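Dihydropteroate synthase (Xanthomonas albilineans GPE PC73, PDB 6DAY) probably catalyses the condensation of 4-aminobenzoate with 6-hydroxymethyl-7,8-dihydropterin diphosphate to form 7,8-dihydropteroate, a precursor of folate. Local coordinates at residues D58-G63 / T94-S99. Numbering follows the deposited sequence.
Sequences DLLDIG and TALPLS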
loop_
_atom_site.group_PDB
_atom_site.type_symbol
_atom_site.label_atom_id
_atom_site.label_comp_id
_atom_site.label_asym_id
_atom_site.label_seq_id
_atom_site.Cartn_x
_atom_site.Cartn_y
_atom_site.Cartn_z
ATOM N N ASP D 58 9.517 -19.555 3.056
ATOM C CA ASP D 58 9.646 -21.011 3.064
ATOM C C ASP D 58 8.348 -21.699 2.720
ATOM O O ASP D 58 8.368 -22.874 2.329
ATOM C CB ASP D 58 10.122 -21.467 4.432
ATOM C CG ASP D 58 11.516 -20.890 4.773
ATOM O OD1 ASP D 58 12.489 -21.334 4.105
ATOM O OD2 ASP D 58 11.635 -20.011 5.658
ATOM N N LEU D 59 7.230 -20.991 2.864
ATOM C CA LEU D 59 5.927 -21.547 2.498
ATOM C C LEU D 59 4.971 -20.370 2.344
ATOM O O LEU D 59 5.285 -19.266 2.757
ATOM C CB LEU D 59 5.429 -22.536 3.550
ATOM C CG LEU D 59 5.088 -22.072 4.956
ATOM C CD1 LEU D 59 4.130 -23.092 5.578
ATOM C CD2 LEU D 59 6.359 -21.930 5.813
ATOM N N LEU D 60 3.827 -20.586 1.656
ATOM C CA LEU D 60 2.872 -19.502 1.459
ATOM C C LEU D 60 1.553 -19.927 2.078
ATOM O O LEU D 60 1.206 -21.104 2.008
ATOM C CB LEU D 60 2.650 -19.210 -0.024
ATOM C CG LEU D 60 3.883 -18.759 -0.800
ATOM C CD1 LEU D 60 3.553 -18.646 -2.301
ATOM C CD2 LEU D 60 4.419 -17.424 -0.275
ATOM N N ASP D 61 0.846 -18.985 2.712
ATOM C CA ASP D 61 -0.431 -19.253 3.358
ATOM C C ASP D 61 -1.509 -18.487 2.598
ATOM O O ASP D 61 -1.568 -17.261 2.682
ATOM C CB ASP D 61 -0.440 -18.837 4.818
ATOM C CG ASP D 61 -1.662 -19.313 5.570
ATOM O OD1 ASP D 61 -2.140 -20.430 5.299
ATOM O OD2 ASP D 61 -2.153 -18.582 6.450
ATOM N N ILE D 62 -2.420 -19.210 1.944
ATOM C CA ILE D 62 -3.378 -18.612 1.018
ATOM C C ILE D 62 -4.741 -18.618 1.691
ATOM O O ILE D 62 -5.242 -19.680 2.094
ATOM C CB ILE D 62 -3.374 -19.371 -0.319
ATOM C CG1 ILE D 62 -2.037 -19.185 -1.015
ATOM C CG2 ILE D 62 -4.585 -18.967 -1.233
ATOM C CD1 ILE D 62 -1.412 -20.443 -1.484
ATOM N N GLY D 63 -5.330 -17.447 1.846
ATOM C CA GLY D 63 -6.603 -17.373 2.539
ATOM C C GLY D 63 -7.599 -16.476 1.853
ATOM O O GLY D 63 -7.221 -15.426 1.339
ATOM N N THR D 94 5.410 -22.169 -8.238
ATOM C CA THR D 94 6.366 -22.145 -7.128
ATOM C C THR D 94 6.769 -23.568 -6.786
ATOM O O THR D 94 6.120 -24.521 -7.202
ATOM C CB THR D 94 5.791 -21.485 -5.857
ATOM O OG1 THR D 94 4.765 -22.321 -5.310
ATOM C CG2 THR D 94 5.230 -20.114 -6.137
ATOM N N ALA D 95 7.899 -23.711 -6.080
ATOM C CA ALA D 95 8.292 -24.999 -5.531
ATOM C C ALA D 95 8.026 -25.109 -4.028
ATOM O O ALA D 95 8.349 -26.141 -3.422
ATOM C CB ALA D 95 9.785 -25.245 -5.816
ATOM N N LEU D 96 7.414 -24.067 -3.408
ATOM C CA LEU D 96 7.182 -23.936 -1.973
ATOM C C LEU D 96 5.991 -24.761 -1.507
ATOM O O LEU D 96 4.989 -24.855 -2.203
ATOM C CB LEU D 96 6.876 -22.472 -1.613
ATOM C CG LEU D 96 8.029 -21.486 -1.761
ATOM C CD1 LEU D 96 7.594 -20.178 -1.081
ATOM C CD2 LEU D 96 9.290 -22.078 -1.144
ATOM N N PRO D 97 6.021 -25.246 -0.267
ATOM C CA PRO D 97 4.787 -25.777 0.329
ATOM C C PRO D 97 3.736 -24.670 0.387
ATOM O O PRO D 97 4.056 -23.500 0.598
ATOM C CB PRO D 97 5.226 -26.211 1.733
ATOM C CG PRO D 97 6.713 -26.294 1.699
ATOM C CD PRO D 97 7.200 -25.431 0.588
ATOM N N LEU D 98 2.477 -25.036 0.165
ATOM C CA LEU D 98 1.360 -24.106 0.183
ATOM C C LEU D 98 0.361 -24.536 1.244
ATOM O O LEU D 98 -0.087 -25.683 1.258
ATOM C CB LEU D 98 0.643 -24.075 -1.186
ATOM C CG LEU D 98 1.525 -23.842 -2.422
ATOM C CD1 LEU D 98 0.664 -23.938 -3.651
ATOM C CD2 LEU D 98 2.236 -22.441 -2.366
ATOM N N SER D 99 -0.027 -23.601 2.081
ATOM C CA SER D 99 -1.021 -23.802 3.109
ATOM C C SER D 99 -2.282 -23.040 2.727
ATOM O O SER D 99 -2.223 -22.028 2.032
ATOM C CB SER D 99 -0.485 -23.298 4.458
ATOM O OG SER D 99 -1.503 -23.210 5.435
#
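L60 and L98, then D61 and S99, pair as neighbours in a parallel sheet: the amide N of L60 donates to O of P97 at 3.1 Å, the N of S99 reaches O of L60, and the N of I62 closes on O of S99. The middle bond runs almost straight, 2.8 Å from S99 N to L60 O with 175° at the hydrogen.

One face carries D61 and S99. The S99 hydroxyl, held anti to its own backbone N (chi1 168°), donates a hydrogen bond to D61, with OG 2.9 Å from OD1. It comes in from above the carboxylate plane, 35° out of it. The other carboxylate oxygen, OD2, is gripped by R261 in a salt bridge and by a hydrogen bond from the side-chain ND2 of N120, so both oxygens of this buried acid have partners. The D101 carboxylate oxygen OD1 also lies close to OD2. M23 and M118, from the strands flanking the pair, pack against S99.

Strand 59-63, helix 76-93 and strand 98-101 form one beta-alpha-beta unit of the TIM barrel characteristic of pterin-binding enzymes, and the opposite face of the two strands is covered by that helix, with L52 of helix 41-54 also against L60. There L60 and L98 run alongside each other in the same direction, with CB of L60 4.0 Å from CD2 of L98. I62 slants across L98, its CD1 4.2 Å from the L98 CB; L90 of the helix touches both L60 and I62, and V91 meets L98.

Where the chain enters strand 98-101, the L96 side chain lies roughly perpendicular to that of L60, placing CD1 4.0 Å from the L60 CG. Its other methyl, CD2, rests near the D58 carbonyl oxygen, which also sits 3.3 Å from CD of P97.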